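Local atomic coordinates of putative surface-anchored fimbrial subunit (Corynebacterium diphtheriae, PDB entry 3HR6), a protein that forms the shaft of surface pili, as a chain of tandem Ig-like modules stabilised by isopeptide and disulfide bonds. Residues Gly307-Glu312 / Phe328-Cys333; Ile311-Asp316 / Leu394-Thr399; Phe354-Gly357 / Lys361-Leu364. One frame throughout, in Å; residues are numbered along the deposited sequence.

In the fold
Contacts 1 and 2 join the two sheets of the C-terminal Ig-like sandwich: both start from strand 302-315 and reach the neighbouring strands 327-333 and 391-398, with Ile311 serving both. Contact 1 is wholly apolar core. Contact 2 begins apolar, then turns polar around Lys313 and Glu396 and ends near the surface at Thr399. Contact 3 lies at the side of the sandwich, partly buried, where the chain passes from edge strand 354-355 to strand 361-375. It mixes a Phe354-Leu364 CH-pi pair with backbone and water-bridged bonds. Its segments are tied to the others by main-chain bonds, Phe354 to Phe328 and Ala362 to Ile311.

Contact 1: Gly307-Glu312 / Phe328-Cys333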
# COMPACT_ATOMS: atom_id res chain seq x y z
N GLY A 307 12.95 -2.90 18.03
CA GLY A 307 14.05 -2.52 18.91
C GLY A 307 15.02 -3.65 19.14
O GLY A 307 14.80 -4.79 18.75
N GLN A 308 16.14 -3.31 19.72
CA GLN A 308 17.26 -4.23 19.88
C GLN A 308 17.98 -3.91 21.20
O GLN A 308 18.26 -2.76 21.48
CB GLN A 308 18.24 -3.97 18.74
CG GLN A 308 19.52 -4.73 18.81
CD GLN A 308 20.31 -4.56 17.54
OE1 GLN A 308 20.19 -5.39 16.63
NE2 GLN A 308 21.12 -3.50 17.46
N ILE A 309 18.27 -4.94 21.97
CA ILE A 309 18.93 -4.83 23.27
C ILE A 309 20.32 -5.39 23.09
O ILE A 309 20.48 -6.47 22.57
CB ILE A 309 18.18 -5.62 24.35
CG1 ILE A 309 16.83 -4.97 24.62
CG2 ILE A 309 18.99 -5.65 25.64
CD1 ILE A 309 15.90 -5.88 25.39
N THR A 310 21.33 -4.65 23.50
CA THR A 310 22.72 -5.16 23.50
C THR A 310 23.23 -5.29 24.92
O THR A 310 23.29 -4.30 25.66
CB THR A 310 23.69 -4.34 22.63
OG1 THR A 310 23.21 -4.32 21.27
CG2 THR A 310 25.07 -4.95 22.63
N ILE A 311 23.63 -6.50 25.30
CA ILE A 311 24.16 -6.77 26.63
C ILE A 311 25.67 -6.65 26.48
O ILE A 311 26.21 -7.18 25.51
CB ILE A 311 23.76 -8.21 27.13
CG1 ILE A 311 22.25 -8.37 27.28
CG2 ILE A 311 24.43 -8.53 28.50
CD1 ILE A 311 21.81 -9.80 27.62
N GLU A 312 26.31 -5.88 27.37
CA GLU A 312 27.78 -5.79 27.45
C GLU A 312 28.17 -6.34 28.80
O GLU A 312 28.06 -5.65 29.82
CB GLU A 312 28.23 -4.34 27.30
CG GLU A 312 27.87 -3.80 25.97
CD GLU A 312 28.51 -2.49 25.62
OE1 GLU A 312 29.24 -1.89 26.43
OE2 GLU A 312 28.24 -2.07 24.47
N PHE A 328 21.12 -15.22 29.48
CA PHE A 328 19.98 -14.40 29.85
C PHE A 328 18.76 -14.81 29.06
O PHE A 328 18.86 -15.34 27.91
CB PHE A 328 20.24 -12.90 29.59
CG PHE A 328 21.41 -12.37 30.36
CD1 PHE A 328 21.23 -11.73 31.60
CD2 PHE A 328 22.70 -12.54 29.89
CE1 PHE A 328 22.29 -11.27 32.32
CE2 PHE A 328 23.78 -12.09 30.61
CZ PHE A 328 23.59 -11.43 31.83
N GLN A 329 17.62 -14.64 29.71
CA GLN A 329 16.35 -14.67 29.03
C GLN A 329 15.68 -13.32 29.15
O GLN A 329 15.84 -12.56 30.14
CB GLN A 329 15.50 -15.83 29.53
CG GLN A 329 16.13 -17.17 29.31
CD GLN A 329 15.18 -18.29 29.65
OE1 GLN A 329 14.82 -18.46 30.82
NE2 GLN A 329 14.82 -19.09 28.66
N LEU A 330 14.93 -13.00 28.11
CA LEU A 330 14.18 -11.74 28.06
C LEU A 330 12.73 -11.98 28.53
O LEU A 330 12.10 -12.94 28.15
CB LEU A 330 14.23 -11.15 26.66
CG LEU A 330 13.58 -9.76 26.46
CD1 LEU A 330 14.34 -8.68 27.22
CD2 LEU A 330 13.50 -9.45 24.94
N HIS A 331 12.25 -11.07 29.36
CA HIS A 331 10.98 -11.18 30.04
C HIS A 331 10.32 -9.83 30.08
O HIS A 331 10.90 -8.83 29.67
CB HIS A 331 11.20 -11.64 31.48
CG HIS A 331 11.43 -13.11 31.62
ND1 HIS A 331 10.40 -14.03 31.56
CD2 HIS A 331 12.56 -13.83 31.85
CE1 HIS A 331 10.88 -15.24 31.77
NE2 HIS A 331 12.19 -15.15 31.94
N ARG A 332 9.09 -9.80 30.58
CA ARG A 332 8.36 -8.62 30.91
C ARG A 332 8.22 -8.55 32.44
O ARG A 332 8.08 -9.59 33.10
CB ARG A 332 6.97 -8.62 30.29
CG ARG A 332 6.96 -8.63 28.76
CD ARG A 332 7.41 -7.30 28.23
NE ARG A 332 6.49 -6.22 28.55
CZ ARG A 332 6.61 -4.94 28.17
NH1 ARG A 332 7.65 -4.56 27.42
NH2 ARG A 332 5.68 -4.06 28.56
N CYS A 333 8.33 -7.33 32.97
CA CYS A 333 8.28 -7.06 34.40
C CYS A 333 7.18 -6.03 34.70
O CYS A 333 6.82 -5.22 33.84
CB CYS A 333 9.67 -6.57 34.86
SG CYS A 333 10.90 -7.86 35.17
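Phe328, the first residue of its segment to meet the opposite sheet, receives the CD1 methyl of Ile311, which lies 3.7 Å from Phe328 CD2. The methyl slants onto the CG-CD2 part of the ring, and the other branch, Ile311 CG2, approaches Phe328 CE2 at 4.2 Å, so both branches of the isoleucine meet the ring, CD1 closely and obliquely, CG2 more loosely. The torsion of Ile311 explains this: with CG1 anti to the carbonyl carbon (chi1 -63°), the long arm extends across the gap. Gln329 turns the other way, as suits an amide, and binds Gln352 O. Leu330 faces inward again and meets Ile309 tip to tip, the two CD1 methyls 3.7 Å apart. At the far end of the segment, Cys333 forms the disulfide with Cys393 on the adjacent strand.

The CA atoms of the pairs stand 9.3 Å (Ile311 to Phe328) and 9.7 Å (Ile309 to Leu330) apart, a spacing bridged by side chains alone, as expected for facing sheets of an Ig-like sandwich. No hydrogen bond crosses here. Branched aliphatics and a phenyl ring fill this interior without bringing in a polar atom, which implies that hydrophobic packing holds the sheets together at this point.

Contact 2: Ile311-Asp316 / Leu394-Thr399; sequences IEKSFD and LVETAT
Leu394 pushes its CD1 methyl against the long arm of Ile311, 3.8 Å from both Ile311 CG1 and CD1, and the two aliphatic side chains close the deep end of this inter-sheet contact. The next inward pair is also tight but chemically different. Glu396, with CG anti to the backbone N (chi1 -171°), stretches straight into the interior, while Lys313 bends at chi2 and chi4 and crosses it at about a right angle, leaving Lys313 CE 3.3 Å from Glu396 OE2. Lys313 NZ is covalently joined to Asn432 CG, an isopeptide bond to strand 424-432. It also donates to Ser314 O at 3.1 Å (N-H...O angle 152°), and it sits over one face of the Phe315 ring, displaced toward the rim. The other carboxylate oxygen, Glu396 OE1, accepts from Leu406 N.

Toward the partly exposed end the contact thins to one atom pair: Thr399, past the classic beta bulge that Thr397 and Ala398 make opposite Thr327, has OG1 at the ring edge of Phe315, 3.6 Å from CE1; that hydroxyl has a weak hydrogen bond to Asn432 OD1.

A lysine-asparagine crosslink with a buried acid beside it recalls other Cna-B-type pilin domains, where the acid is thought to promote the bond. The chemistry implies a covalent tie between parallel neighbouring strands 302-315 and 424-432, probably formed spontaneously as in related pilins.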
# COMPACT_ATOMS: atom_id res chain seq x y z
N ILE A 311 23.63 -6.50 25.30
CA ILE A 311 24.16 -6.77 26.63
C ILE A 311 25.67 -6.65 26.48
O ILE A 311 26.21 -7.18 25.51
CB ILE A 311 23.76 -8.21 27.13
CG1 ILE A 311 22.25 -8.37 27.28
CG2 ILE A 311 24.43 -8.53 28.50
CD1 ILE A 311 21.81 -9.80 27.62
N GLU A 312 26.31 -5.88 27.37
CA GLU A 312 27.78 -5.79 27.45
C GLU A 312 28.17 -6.34 28.80
O GLU A 312 28.06 -5.65 29.82
CB GLU A 312 28.23 -4.34 27.30
CG GLU A 312 27.87 -3.80 25.97
CD GLU A 312 28.51 -2.49 25.62
OE1 GLU A 312 29.24 -1.89 26.43
OE2 GLU A 312 28.24 -2.07 24.47
N LYS A 313 28.65 -7.59 28.79
CA LYS A 313 28.91 -8.33 30.03
C LYS A 313 30.37 -8.26 30.40
O LYS A 313 31.25 -8.32 29.54
CB LYS A 313 28.52 -9.81 29.84
CG LYS A 313 28.56 -10.64 31.12
CD LYS A 313 27.34 -10.39 31.97
CE LYS A 313 27.29 -11.30 33.17
NZ LYS A 313 28.40 -11.21 34.15
N SER A 314 30.64 -8.07 31.69
CA SER A 314 31.99 -8.12 32.19
C SER A 314 31.97 -9.05 33.42
O SER A 314 30.89 -9.38 33.95
CB SER A 314 32.49 -6.71 32.55
OG SER A 314 31.60 -6.08 33.44
N PHE A 315 33.15 -9.51 33.79
CA PHE A 315 33.36 -10.34 34.96
C PHE A 315 34.41 -9.68 35.83
O PHE A 315 35.58 -9.52 35.46
CB PHE A 315 33.73 -11.77 34.58
CG PHE A 315 32.60 -12.52 33.95
CD1 PHE A 315 31.76 -13.31 34.73
CD2 PHE A 315 32.35 -12.42 32.60
CE1 PHE A 315 30.66 -13.99 34.15
CE2 PHE A 315 31.32 -13.12 32.03
CZ PHE A 315 30.44 -13.89 32.79
N ASP A 316 33.98 -9.26 37.01
CA ASP A 316 34.73 -8.36 37.87
C ASP A 316 35.51 -7.32 37.07
O ASP A 316 36.70 -7.15 37.24
CB ASP A 316 35.63 -9.13 38.86
CG ASP A 316 34.81 -9.80 39.95
OD1 ASP A 316 34.12 -9.10 40.72
OD2 ASP A 316 34.84 -11.04 40.01
N LEU A 394 15.73 -8.50 31.90
CA LEU A 394 16.55 -9.66 31.63
C LEU A 394 16.75 -10.46 32.90
O LEU A 394 16.98 -9.89 33.97
CB LEU A 394 17.91 -9.20 31.13
CG LEU A 394 17.96 -8.54 29.75
CD1 LEU A 394 19.34 -7.75 29.58
CD2 LEU A 394 17.74 -9.58 28.64
N VAL A 395 16.66 -11.78 32.77
CA VAL A 395 16.95 -12.68 33.89
C VAL A 395 18.19 -13.47 33.52
O VAL A 395 18.25 -14.14 32.48
CB VAL A 395 15.78 -13.64 34.17
CG1 VAL A 395 16.22 -14.77 35.17
CG2 VAL A 395 14.57 -12.90 34.68
N GLU A 396 19.20 -13.40 34.40
CA GLU A 396 20.40 -14.18 34.21
C GLU A 396 20.17 -15.60 34.69
O GLU A 396 19.95 -15.82 35.89
CB GLU A 396 21.57 -13.58 34.98
CG GLU A 396 22.87 -14.26 34.63
CD GLU A 396 24.06 -13.59 35.25
OE1 GLU A 396 24.09 -13.40 36.48
OE2 GLU A 396 24.99 -13.32 34.48
N THR A 397 20.23 -16.56 33.78
CA THR A 397 19.94 -17.97 34.11
C THR A 397 21.20 -18.81 34.34
O THR A 397 21.12 -19.88 34.93
CB THR A 397 19.10 -18.66 33.04
OG1 THR A 397 19.80 -18.64 31.79
CG2 THR A 397 17.71 -18.04 32.91
N ALA A 398 22.35 -18.33 33.88
CA ALA A 398 23.62 -18.99 34.10
C ALA A 398 24.72 -17.95 34.07
O ALA A 398 24.57 -16.86 33.48
CB ALA A 398 23.84 -20.08 33.07
N THR A 399 25.80 -18.26 34.77
CA THR A 399 26.96 -17.42 34.77
C THR A 399 28.23 -18.26 34.79
O THR A 399 28.18 -19.46 34.54
CB THR A 399 26.86 -16.46 35.95
OG1 THR A 399 27.85 -15.43 35.83
CG2 THR A 399 26.99 -17.23 37.28

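Contact 3: Phe354-Gly357 / Lys361-Leu364; sequences FVTG and KAVL
Leu364 sets its CG over the middle of the Phe354 ring, 3.6 Å from the ring centroid and 11° off the normal, a CH-pi contact. Its two methyls diverge from there, Leu364 CD1 toward the CB end of the ring (3.7 Å from Phe354 CG) and Leu364 CD2 toward one flank (3.8 Å from Phe354 CD2). A flat ring and a forked side chain suit one another here. Nearer the turn, Ala362 is small enough to bring the backbones close, its CB 4.1 Å from Thr356 CG2. The main chains are joined by one direct bond, Gly357 N to Lys361 O at 3.0 Å, with the donor well above the carbonyl plane. A water donates to both Lys361 O and Val355 O (2.6 Å from the latter), so it bridges carbonyls that cannot bond each other.

Further out, Thr356 is fixed by the bond of its OG1 to Ala326 N, with its CG2 left to the apolar side, and Asp359 OD1 receives Lys361 N within the connection. Leu348 touches both Phe354 and Leu364.

The segments run nearly antiparallel yet belong to different sheets: strand 354-355 lies at the edge beside strand 327-333, whereas strand 361-375 pairs with strand 302-315 in the facing sheet, making this a crossing at the sandwich's side.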
# COMPACT_ATOMS: atom_id res chain seq x y z
N PHE A 354 20.01 -16.18 25.50
CA PHE A 354 21.04 -15.41 24.85
C PHE A 354 22.31 -15.52 25.68
O PHE A 354 22.30 -15.21 26.88
CB PHE A 354 20.56 -13.98 24.68
CG PHE A 354 19.25 -13.92 24.00
CD1 PHE A 354 19.19 -13.98 22.61
CD2 PHE A 354 18.07 -13.94 24.74
CE1 PHE A 354 17.94 -14.01 21.98
CE2 PHE A 354 16.85 -13.99 24.10
CZ PHE A 354 16.80 -14.01 22.71
N VAL A 355 23.35 -16.01 25.03
CA VAL A 355 24.64 -16.26 25.68
C VAL A 355 25.67 -15.22 25.27
O VAL A 355 25.81 -14.84 24.08
CB VAL A 355 25.11 -17.67 25.39
CG1 VAL A 355 26.40 -17.97 26.10
CG2 VAL A 355 24.01 -18.63 25.86
N THR A 356 26.33 -14.70 26.28
CA THR A 356 27.36 -13.71 26.03
C THR A 356 28.58 -14.33 25.38
O THR A 356 29.00 -15.46 25.69
CB THR A 356 27.73 -12.93 27.31
OG1 THR A 356 28.25 -13.82 28.29
CG2 THR A 356 26.53 -12.23 27.89
N GLY A 357 29.19 -13.58 24.47
CA GLY A 357 30.37 -14.02 23.78
C GLY A 357 31.65 -13.66 24.50
O GLY A 357 31.63 -13.07 25.58
N LYS A 361 29.49 -9.48 24.52
CA LYS A 361 28.26 -9.04 23.88
C LYS A 361 27.24 -10.14 23.71
O LYS A 361 27.57 -11.29 23.38
CB LYS A 361 28.54 -8.39 22.51
CG LYS A 361 29.50 -7.22 22.55
CD LYS A 361 28.81 -5.92 22.92
CE LYS A 361 29.79 -4.76 23.06
NZ LYS A 361 30.58 -4.45 21.84
N ALA A 362 25.98 -9.76 23.90
CA ALA A 362 24.84 -10.54 23.46
C ALA A 362 23.83 -9.56 22.89
O ALA A 362 23.49 -8.59 23.54
CB ALA A 362 24.23 -11.31 24.62
N VAL A 363 23.40 -9.82 21.66
CA VAL A 363 22.47 -8.96 20.95
C VAL A 363 21.10 -9.63 20.84
O VAL A 363 21.00 -10.75 20.34
CB VAL A 363 23.03 -8.54 19.57
CG1 VAL A 363 22.09 -7.48 18.96
CG2 VAL A 363 24.45 -7.93 19.70
N LEU A 364 20.06 -8.97 21.34
CA LEU A 364 18.67 -9.43 21.29
C LEU A 364 17.98 -8.51 20.26
O LEU A 364 17.61 -7.39 20.58
CB LEU A 364 18.03 -9.33 22.66
CG LEU A 364 18.47 -10.39 23.67
CD1 LEU A 364 19.92 -10.25 24.03
CD2 LEU A 364 17.62 -10.21 24.89
O HOH W 1 26.49 -13.58 21.94